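Local coordinates for pectate lyase (Erwinia chrysanthemi, PDB 1RU4), which cleaves the polygalacturonate backbone of pectate by beta-elimination, as a calcium-containing lyase built on a parallel beta-helix, at residues A41-V45 / I70-K74; G56-Y62 / A92-F98; G160-I166 / G193-V199. All blocks are in the same frame, centred on the assembly; numbering follows the deposited sequence.

Contact 1: A41-V45 / I70-K74; sequences AMAAV and ITFNK
Lys74 and Met42 carry this contact, one by charge and one by apolar packing. The ammonium group of Lys74 sits at the C-terminal end of helix 38-44. It donates to Val45 O, with NZ and O 2.7 Å apart, in the plane of that carbonyl. A second bond runs from Lys74 NZ to Met42 O at 3.0 Å, tilted 18° from the carbonyl plane. Lys74 NZ also makes a weak bond to Ala43 O. The lysine chain is mostly extended but bends at chi3 (66°), which turns its end toward the carbonyls. Met42 works beside it. Its chain bends at chi2 and chi3 (both -78°) and brings CE over one face of the Phe72 ring, 3.5 Å from Phe72 CD2. Met42 SD lies 4.6 Å from the ring centroid, oblique to the ring, a Met-aromatic contact. Further out, Trp117 and Phe119 meet Phe72 edge-to-face. Trp117 NE1 also donates to Lys74 O, which ties down the backbone of the lysine. On the helix side, Ala41, Met42 and Val45 pack on Ile51. A water bonds to Ala44 O and weakly to Lys74 NZ. The last turn of a helix leaves carbonyls without helical partners. A lysine bound there would be expected to offset the negative end of the helix dipole. Lys74, in the loop after strand 70-72, probably holds the helix end by charge; Met42 packs on the strand through Phe72.

Contact 2: G56-Y62 / A92-F98; sequences GTYTIPY and AVFDFSF
Tyr58 and Phe94 project from paired positions of two parallel strands, and their rings lie nearly parallel, with planes at 16°. The rings are slid apart, centroids 5.1 Å from each other, and barely overlap. Tyr58 CB, not its ring, sits over a face of Phe94. In both side chains CG sits beside the backbone N, which keeps the rings in step. Ile60 and Phe96 lie side by side and point the same way. Ile60 CD1 stands 3.8 Å from the centroid of the Phe96 ring, directly over it, a CH-pi contact. Tyr62 and Phe98 differ: here the planes meet at 65°, and the Tyr62 edge points to the Phe98 face in a T-shaped stack. Tyr62 CD1 lies over the centre of the Phe98 ring.

Thr57, Thr59, Val93 and Asp95 occupy the other face of the strands. A water links Thr59 OG1 to Asp95 OD2. Asp95 OD1 accepts from Ser97 N at 3.0 Å, an Asx turn, and forms a salt bridge with Arg126. Ser97 OG donates to Ile60 O at 2.9 Å, from above the carbonyl plane. Four backbone bonds join the two segments, from Val93 N to Gly56 O through to Ile60 N to Asp95 O, the last from Ile60 just beyond its strand.

Strands 56-59 and 92-95 belong to successive coils of the parallel beta-helix. Strand 122-125 continues the ladder beyond strand 92-95. Leu53 of strand 50-53 packs on Tyr58, Ala92 and Phe94, while Phe38 and Phe110 meet Phe94 edge-to-face.

Contact 3: G160-I166 / G193-V199; sequences GSYNTVI and GPGNRFV
The amides of Asn163 and Asn196 run edge to edge and nearly coplanar, with planes only 4° apart and the ND2 edge of Asn163 facing Asn196 OD1. Pro194 O sits over the centre of one Tyr162 ring face. That oxygen is 3.8 Å above the ring plane and also accepts from Tyr162 N, with N and O 2.8 Å apart. At the ring's far end, Pro194 CG comes 3.6 Å from Tyr162 OH. His138 meets the Tyr162 ring at a shallow angle.

Asn196 OD1 accepts from Asn163 N at 3.0 Å and from Asn163 ND2 at 3.2 Å. Asn196 ND2 donates almost in its own amide plane to Gly160 O, in a nearly straight bond (173°). Gly193 N reaches Gly160 O from the opposite face of that carbonyl, at 2.7 Å. Similar chi1 and chi2 turn the two amides the same way. Asn163 OD1 accepts from Asn139 N, its ND2 also donates to Gly136 O, and Asn196 ND2 donates to Gln192 OE1.

Past this turn, strands 164-166 and 197-199 pair in parallel. Val165 packs against Phe198, with CB 3.6 Å from CD2. A water donates to both Thr164 OG1 and Gly195 O.

The paired asparagines form one step of what is consistent with the asparagine ladder known from parallel beta-helix pectate lyases. The bond from Asn139 N points the same way. Buried amides thus satisfy backbone groups and each other from coil to coil, and bonds at both OD1 and ND2 of Asn196 should fix the rotation of its amide.

All three contacts belong to the right-handed beta-helix region. Contacts 1 and 2 touch, with centres about 17 Å apart: Ile70 CG1 meets Phe96 CE2 at 3.9 Å, and Ile70 CD1 meets Ile60 CG1. Their segments alternate along the chain, and strand 70-72 is the next strand after 56-59. Contact 3 comes later in the chain. Its centre is about 21 Å from that of contact 1 and 26 Å from that of contact 2, and it touches neither. Contacts 2 and 3 both pair parallel strands of neighbouring coils, whereas contact 1 joins a helix to a strand. The Phe198 side chain lies about 13 Å from a bound calcium ion, too far to be its ligand.

Contact 1: A41-V45 / I70-K74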
loop_
_atom_site.group_PDB
_atom_site.type_symbol
_atom_site.label_atom_id
_atom_site.label_comp_id
_atom_site.label_asym_id
_atom_site.label_seq_id
_atom_site.Cartn_x
_atom_site.Cartn_y
_atom_site.Cartn_z
ATOM N N ALA A 41 -24.275 -2.081 13.852
ATOM C CA ALA A 41 -23.994 -3.105 12.849
ATOM C C ALA A 41 -22.823 -3.982 13.280
ATOM O O ALA A 41 -22.859 -5.202 13.123
ATOM C CB ALA A 41 -23.706 -2.461 11.506
ATOM N N MET A 42 -21.787 -3.352 13.830
ATOM C CA MET A 42 -20.619 -4.069 14.334
ATOM C C MET A 42 -20.991 -5.070 15.430
ATOM O O MET A 42 -20.431 -6.164 15.500
ATOM C CB MET A 42 -19.593 -3.076 14.873
ATOM C CG MET A 42 -18.829 -2.326 13.797
ATOM S SD MET A 42 -17.536 -3.338 13.073
ATOM C CE MET A 42 -16.290 -3.197 14.369
ATOM N N ALA A 43 -21.942 -4.689 16.277
ATOM C CA ALA A 43 -22.393 -5.559 17.357
ATOM C C ALA A 43 -23.154 -6.779 16.837
ATOM O O ALA A 43 -22.995 -7.883 17.356
ATOM C CB ALA A 43 -23.256 -4.776 18.334
ATOM N N ALA A 44 -23.944 -6.579 15.784
ATOM C CA ALA A 44 -24.793 -7.635 15.236
ATOM C C ALA A 44 -24.149 -8.568 14.210
ATOM O O ALA A 44 -24.474 -9.756 14.160
ATOM C CB ALA A 44 -26.056 -7.020 14.647
ATOM N N VAL A 45 -23.239 -8.037 13.399
ATOM C CA VAL A 45 -22.663 -8.786 12.282
ATOM C C VAL A 45 -21.990 -10.118 12.634
ATOM O O VAL A 45 -21.293 -10.235 13.643
ATOM C CB VAL A 45 -21.690 -7.899 11.462
ATOM C CG1 VAL A 45 -20.410 -7.632 12.247
ATOM C CG2 VAL A 45 -21.403 -8.528 10.108
ATOM N N ILE A 70 -11.468 2.661 16.693
ATOM C CA ILE A 70 -12.505 1.645 16.544
ATOM C C ILE A 70 -11.776 0.305 16.471
ATOM O O ILE A 70 -10.919 0.104 15.604
ATOM C CB ILE A 70 -13.345 1.834 15.261
ATOM C CG1 ILE A 70 -14.099 3.164 15.313
ATOM C CG2 ILE A 70 -14.338 0.676 15.109
ATOM C CD1 ILE A 70 -14.901 3.465 14.055
ATOM N N THR A 71 -12.088 -0.591 17.403
ATOM C CA THR A 71 -11.450 -1.902 17.452
ATOM C C THR A 71 -12.283 -2.979 16.761
ATOM O O THR A 71 -13.478 -3.126 17.021
ATOM C CB THR A 71 -11.170 -2.339 18.909
ATOM O OG1 THR A 71 -10.238 -1.432 19.511
ATOM C CG2 THR A 71 -10.587 -3.751 18.953
ATOM N N PHE A 72 -11.633 -3.720 15.868
ATOM C CA PHE A 72 -12.258 -4.831 15.162
ATOM C C PHE A 72 -11.711 -6.125 15.762
ATOM O O PHE A 72 -10.713 -6.669 15.287
ATOM C CB PHE A 72 -11.940 -4.752 13.663
ATOM C CG PHE A 72 -12.507 -3.533 12.985
ATOM C CD1 PHE A 72 -11.923 -2.282 13.166
ATOM C CD2 PHE A 72 -13.638 -3.632 12.179
ATOM C CE1 PHE A 72 -12.459 -1.149 12.556
ATOM C CE2 PHE A 72 -14.182 -2.503 11.565
ATOM C CZ PHE A 72 -13.590 -1.260 11.755
ATOM N N ASN A 73 -12.350 -6.594 16.833
ATOM C CA ASN A 73 -11.874 -7.783 17.537
ATOM C C ASN A 73 -12.632 -9.062 17.204
ATOM O O ASN A 73 -12.139 -10.160 17.461
ATOM C CB ASN A 73 -11.872 -7.550 19.051
ATOM C CG ASN A 73 -13.261 -7.355 19.613
ATOM O OD1 ASN A 73 -14.031 -6.531 19.123
ATOM N ND2 ASN A 73 -13.592 -8.123 20.648
ATOM N N LYS A 74 -13.837 -8.923 16.658
ATOM C CA LYS A 74 -14.605 -10.086 16.222
ATOM C C LYS A 74 -13.906 -10.712 15.017
ATOM O O LYS A 74 -13.072 -10.070 14.373
ATOM C CB LYS A 74 -16.039 -9.680 15.869
ATOM C CG LYS A 74 -16.851 -9.259 17.083
ATOM C CD LYS A 74 -18.204 -8.673 16.709
ATOM C CE LYS A 74 -19.127 -9.698 16.082
ATOM N NZ LYS A 74 -20.508 -9.148 15.972
HETATM O O HOH W 1 -22.988 -11.240 16.529
#

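Contact 2: G56-Y62 / A92-F98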
loop_
_atom_site.group_PDB
_atom_site.type_symbol
_atom_site.label_atom_id
_atom_site.label_comp_id
_atom_site.label_asym_id
_atom_site.label_seq_id
_atom_site.Cartn_x
_atom_site.Cartn_y
_atom_site.Cartn_z
ATOM N N GLY A 56 -20.283 8.179 1.849
ATOM C CA GLY A 56 -20.266 9.431 2.581
ATOM C C GLY A 56 -19.149 9.467 3.605
ATOM O O GLY A 56 -18.212 8.668 3.537
ATOM N N THR A 57 -19.255 10.395 4.553
ATOM C CA THR A 57 -18.258 10.553 5.605
ATOM C C THR A 57 -18.830 10.167 6.965
ATOM O O THR A 57 -19.910 10.624 7.356
ATOM C CB THR A 57 -17.728 12.006 5.670
ATOM O OG1 THR A 57 -17.121 12.346 4.417
ATOM C CG2 THR A 57 -16.689 12.156 6.778
ATOM N N TYR A 58 -18.098 9.300 7.658
ATOM C CA TYR A 58 -18.447 8.836 8.993
ATOM C C TYR A 58 -17.473 9.498 9.964
ATOM O O TYR A 58 -16.288 9.168 9.993
ATOM C CB TYR A 58 -18.337 7.310 9.047
ATOM C CG TYR A 58 -19.342 6.622 8.145
ATOM C CD1 TYR A 58 -19.167 6.597 6.760
ATOM C CD2 TYR A 58 -20.497 6.051 8.673
ATOM C CE1 TYR A 58 -20.127 6.028 5.922
ATOM C CE2 TYR A 58 -21.462 5.479 7.848
ATOM C CZ TYR A 58 -21.272 5.474 6.474
ATOM O OH TYR A 58 -22.243 4.940 5.658
ATOM N N THR A 59 -17.975 10.469 10.722
ATOM C CA THR A 59 -17.127 11.269 11.601
ATOM C C THR A 59 -17.093 10.794 13.052
ATOM O O THR A 59 -18.119 10.752 13.730
ATOM C CB THR A 59 -17.549 12.754 11.558
ATOM O OG1 THR A 59 -17.542 13.209 10.199
ATOM C CG2 THR A 59 -16.598 13.619 12.380
ATOM N N ILE A 60 -15.902 10.421 13.514
ATOM C CA ILE A 60 -15.696 10.032 14.907
ATOM C C ILE A 60 -15.199 11.272 15.651
ATOM O O ILE A 60 -14.172 11.845 15.290
ATOM C CB ILE A 60 -14.645 8.896 15.052
ATOM C CG1 ILE A 60 -15.070 7.647 14.268
ATOM C CG2 ILE A 60 -14.459 8.531 16.520
ATOM C CD1 ILE A 60 -14.722 7.684 12.788
ATOM N N PRO A 61 -15.934 11.712 16.689
ATOM C CA PRO A 61 -15.555 12.892 17.473
ATOM C C PRO A 61 -14.160 12.811 18.088
ATOM O O PRO A 61 -13.712 11.743 18.513
ATOM C CB PRO A 61 -16.630 12.938 18.559
ATOM C CG PRO A 61 -17.820 12.352 17.878
ATOM C CD PRO A 61 -17.217 11.165 17.164
ATOM N N TYR A 62 -13.488 13.956 18.126
ATOM C CA TYR A 62 -12.167 14.077 18.726
ATOM C C TYR A 62 -12.268 14.772 20.080
ATOM O O TYR A 62 -13.043 15.716 20.248
ATOM C CB TYR A 62 -11.242 14.873 17.794
ATOM C CG TYR A 62 -10.106 15.597 18.489
ATOM C CD1 TYR A 62 -8.929 14.933 18.826
ATOM C CD2 TYR A 62 -10.211 16.953 18.807
ATOM C CE1 TYR A 62 -7.883 15.600 19.463
ATOM C CE2 TYR A 62 -9.174 17.626 19.443
ATOM C CZ TYR A 62 -8.012 16.944 19.766
ATOM O OH TYR A 62 -6.976 17.614 20.378
ATOM N N ALA A 92 -16.595 5.224 1.420
ATOM C CA ALA A 92 -16.979 5.532 2.795
ATOM C C ALA A 92 -15.723 5.980 3.537
ATOM O O ALA A 92 -14.783 5.199 3.721
ATOM C CB ALA A 92 -17.594 4.310 3.477
ATOM N N VAL A 93 -15.707 7.245 3.941
ATOM C CA VAL A 93 -14.546 7.831 4.607
ATOM C C VAL A 93 -14.762 7.958 6.112
ATOM O O VAL A 93 -15.696 8.625 6.556
ATOM C CB VAL A 93 -14.223 9.232 4.024
ATOM C CG1 VAL A 93 -13.019 9.840 4.732
ATOM C CG2 VAL A 93 -13.959 9.134 2.525
ATOM N N PHE A 94 -13.908 7.294 6.887
ATOM C CA PHE A 94 -13.946 7.387 8.345
ATOM C C PHE A 94 -12.947 8.442 8.806
ATOM O O PHE A 94 -11.731 8.258 8.692
ATOM C CB PHE A 94 -13.636 6.028 8.983
ATOM C CG PHE A 94 -14.727 5.008 8.787
ATOM C CD1 PHE A 94 -14.944 4.435 7.539
ATOM C CD2 PHE A 94 -15.548 4.637 9.850
ATOM C CE1 PHE A 94 -15.967 3.508 7.347
ATOM C CE2 PHE A 94 -16.575 3.710 9.669
ATOM C CZ PHE A 94 -16.784 3.144 8.413
ATOM N N ASP A 95 -13.481 9.559 9.295
ATOM C CA ASP A 95 -12.684 10.708 9.716
ATOM C C ASP A 95 -12.589 10.744 11.238
ATOM O O ASP A 95 -13.581 10.990 11.922
ATOM C CB ASP A 95 -13.347 11.990 9.193
ATOM C CG ASP A 95 -12.529 13.243 9.461
ATOM O OD1 ASP A 95 -11.433 13.157 10.046
ATOM O OD2 ASP A 95 -12.996 14.332 9.065
ATOM N N PHE A 96 -11.384 10.514 11.756
ATOM C CA PHE A 96 -11.162 10.484 13.199
ATOM C C PHE A 96 -10.895 11.845 13.844
ATOM O O PHE A 96 -10.589 11.936 15.035
ATOM C CB PHE A 96 -10.096 9.444 13.549
ATOM C CG PHE A 96 -10.575 8.026 13.376
ATOM C CD1 PHE A 96 -10.575 7.423 12.118
ATOM C CD2 PHE A 96 -11.073 7.311 14.463
ATOM C CE1 PHE A 96 -11.070 6.130 11.948
ATOM C CE2 PHE A 96 -11.570 6.020 14.302
ATOM C CZ PHE A 96 -11.569 5.428 13.042
ATOM N N SER A 97 -10.993 12.893 13.029
ATOM C CA SER A 97 -11.042 14.282 13.493
ATOM C C SER A 97 -9.870 14.910 14.253
ATOM O O SER A 97 -10.033 15.982 14.841
ATOM C CB SER A 97 -12.324 14.491 14.308
ATOM O OG SER A 97 -13.467 14.058 13.590
ATOM N N PHE A 98 -8.698 14.286 14.241
ATOM C CA PHE A 98 -7.564 14.865 14.956
ATOM C C PHE A 98 -7.005 16.125 14.306
ATOM O O PHE A 98 -6.848 16.184 13.086
ATOM C CB PHE A 98 -6.426 13.849 15.097
ATOM C CG PHE A 98 -6.494 13.040 16.353
ATOM C CD1 PHE A 98 -7.393 11.988 16.470
ATOM C CD2 PHE A 98 -5.666 13.343 17.433
ATOM C CE1 PHE A 98 -7.474 11.248 17.647
ATOM C CE2 PHE A 98 -5.738 12.609 18.614
ATOM C CZ PHE A 98 -6.645 11.559 18.721
HETATM O O HOH W 2 -15.689 14.974 9.091
#

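Contact 3: G160-I166 / G193-V199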
loop_
_atom_site.group_PDB
_atom_site.type_symbol
_atom_site.label_atom_id
_atom_site.label_comp_id
_atom_site.label_asym_id
_atom_site.label_seq_id
_atom_site.Cartn_x
_atom_site.Cartn_y
_atom_site.Cartn_z
ATOM N N GLY A 160 0.561 -10.298 13.034
ATOM C CA GLY A 160 -0.387 -10.242 11.930
ATOM C C GLY A 160 0.130 -10.984 10.714
ATOM O O GLY A 160 1.208 -10.672 10.210
ATOM N N SER A 161 -0.642 -11.955 10.230
ATOM C CA SER A 161 -0.193 -12.801 9.128
ATOM C C SER A 161 -1.241 -13.041 8.045
ATOM O O SER A 161 -2.443 -12.929 8.288
ATOM C CB SER A 161 0.286 -14.153 9.674
ATOM O OG SER A 161 -0.779 -14.867 10.276
ATOM N N TYR A 162 -0.760 -13.386 6.852
ATOM C CA TYR A 162 -1.607 -13.715 5.707
ATOM C C TYR A 162 -2.653 -12.648 5.394
ATOM O O TYR A 162 -3.799 -12.953 5.066
ATOM C CB TYR A 162 -2.259 -15.088 5.908
ATOM C CG TYR A 162 -1.249 -16.169 6.206
ATOM C CD1 TYR A 162 -1.114 -16.687 7.493
ATOM C CD2 TYR A 162 -0.382 -16.628 5.215
ATOM C CE1 TYR A 162 -0.133 -17.633 7.789
ATOM C CE2 TYR A 162 0.601 -17.575 5.500
ATOM C CZ TYR A 162 0.720 -18.070 6.788
ATOM O OH TYR A 162 1.701 -18.990 7.079
ATOM N N ASN A 163 -2.246 -11.392 5.531
ATOM C CA ASN A 163 -3.111 -10.266 5.208
ATOM C C ASN A 163 -2.816 -9.818 3.781
ATOM O O ASN A 163 -1.671 -9.874 3.329
ATOM C CB ASN A 163 -2.891 -9.122 6.201
ATOM C CG ASN A 163 -3.284 -9.501 7.615
ATOM O OD1 ASN A 163 -4.454 -9.768 7.896
ATOM N ND2 ASN A 163 -2.304 -9.542 8.511
ATOM N N THR A 164 -3.861 -9.420 3.063
ATOM C CA THR A 164 -3.718 -9.018 1.670
ATOM C C THR A 164 -4.261 -7.610 1.466
ATOM O O THR A 164 -5.397 -7.313 1.838
ATOM C CB THR A 164 -4.468 -9.990 0.739
ATOM O OG1 THR A 164 -4.119 -11.339 1.078
ATOM C CG2 THR A 164 -4.089 -9.737 -0.712
ATOM N N VAL A 165 -3.426 -6.744 0.900
ATOM C CA VAL A 165 -3.800 -5.359 0.623
ATOM C C VAL A 165 -3.815 -5.190 -0.894
ATOM O O VAL A 165 -2.772 -5.251 -1.550
ATOM C CB VAL A 165 -2.801 -4.375 1.275
ATOM C CG1 VAL A 165 -3.266 -2.939 1.085
ATOM C CG2 VAL A 165 -2.650 -4.688 2.761
ATOM N N ILE A 166 -5.013 -4.998 -1.438
ATOM C CA ILE A 166 -5.242 -4.954 -2.882
ATOM C C ILE A 166 -5.736 -3.586 -3.343
ATOM O O ILE A 166 -6.684 -3.044 -2.776
ATOM C CB ILE A 166 -6.334 -5.976 -3.284
ATOM C CG1 ILE A 166 -5.995 -7.365 -2.742
ATOM C CG2 ILE A 166 -6.493 -6.008 -4.804
ATOM C CD1 ILE A 166 -7.148 -8.346 -2.833
ATOM N N GLY A 193 3.693 -11.244 11.072
ATOM C CA GLY A 193 3.798 -12.659 10.769
ATOM C C GLY A 193 4.084 -12.898 9.296
ATOM O O GLY A 193 4.360 -11.955 8.550
ATOM N N PRO A 194 4.043 -14.159 8.845
ATOM C CA PRO A 194 4.303 -14.488 7.441
ATOM C C PRO A 194 3.101 -14.243 6.526
ATOM O O PRO A 194 1.986 -14.005 6.996
ATOM C CB PRO A 194 4.636 -15.977 7.511
ATOM C CG PRO A 194 3.727 -16.455 8.602
ATOM C CD PRO A 194 3.889 -15.381 9.655
ATOM N N GLY A 195 3.356 -14.263 5.220
ATOM C CA GLY A 195 2.286 -14.224 4.234
ATOM C C GLY A 195 1.611 -12.916 3.870
ATOM O O GLY A 195 0.633 -12.935 3.124
ATOM N N ASN A 196 2.115 -11.788 4.363
ATOM C CA ASN A 196 1.517 -10.496 4.031
ATOM C C ASN A 196 1.889 -10.050 2.617
ATOM O O ASN A 196 3.049 -10.151 2.209
ATOM C CB ASN A 196 1.901 -9.449 5.077
ATOM C CG ASN A 196 1.373 -9.796 6.460
ATOM O OD1 ASN A 196 0.186 -10.083 6.626
ATOM N ND2 ASN A 196 2.253 -9.788 7.454
ATOM N N ARG A 197 0.889 -9.589 1.865
ATOM C CA ARG A 197 1.063 -9.245 0.451
ATOM C C ARG A 197 0.392 -7.934 0.063
ATOM O O ARG A 197 -0.668 -7.594 0.584
ATOM C CB ARG A 197 0.483 -10.352 -0.435
ATOM C CG ARG A 197 1.120 -11.715 -0.265
ATOM C CD ARG A 197 0.462 -12.728 -1.184
ATOM N NE ARG A 197 0.642 -12.386 -2.593
ATOM C CZ ARG A 197 0.403 -13.219 -3.601
ATOM N NH1 ARG A 197 -0.029 -14.452 -3.362
ATOM N NH2 ARG A 197 0.605 -12.826 -4.852
ATOM N N PHE A 198 1.004 -7.236 -0.893
ATOM C CA PHE A 198 0.488 -5.974 -1.426
ATOM C C PHE A 198 0.458 -6.051 -2.952
ATOM O O PHE A 198 1.465 -6.386 -3.579
ATOM C CB PHE A 198 1.384 -4.808 -0.993
ATOM C CG PHE A 198 1.408 -4.583 0.490
ATOM C CD1 PHE A 198 2.132 -5.428 1.323
ATOM C CD2 PHE A 198 0.679 -3.545 1.059
ATOM C CE1 PHE A 198 2.125 -5.245 2.702
ATOM C CE2 PHE A 198 0.665 -3.354 2.440
ATOM C CZ PHE A 198 1.388 -4.206 3.262
ATOM N N VAL A 199 -0.695 -5.754 -3.547
ATOM C CA VAL A 199 -0.842 -5.807 -5.004
ATOM C C VAL A 199 -1.629 -4.602 -5.523
ATOM O O VAL A 199 -2.701 -4.287 -5.008
ATOM C CB VAL A 199 -1.562 -7.106 -5.462
ATOM C CG1 VAL A 199 -1.562 -7.207 -6.978
ATOM C CG2 VAL A 199 -0.905 -8.332 -4.851
HETATM O O HOH W 3 -1.902 -12.776 1.954
#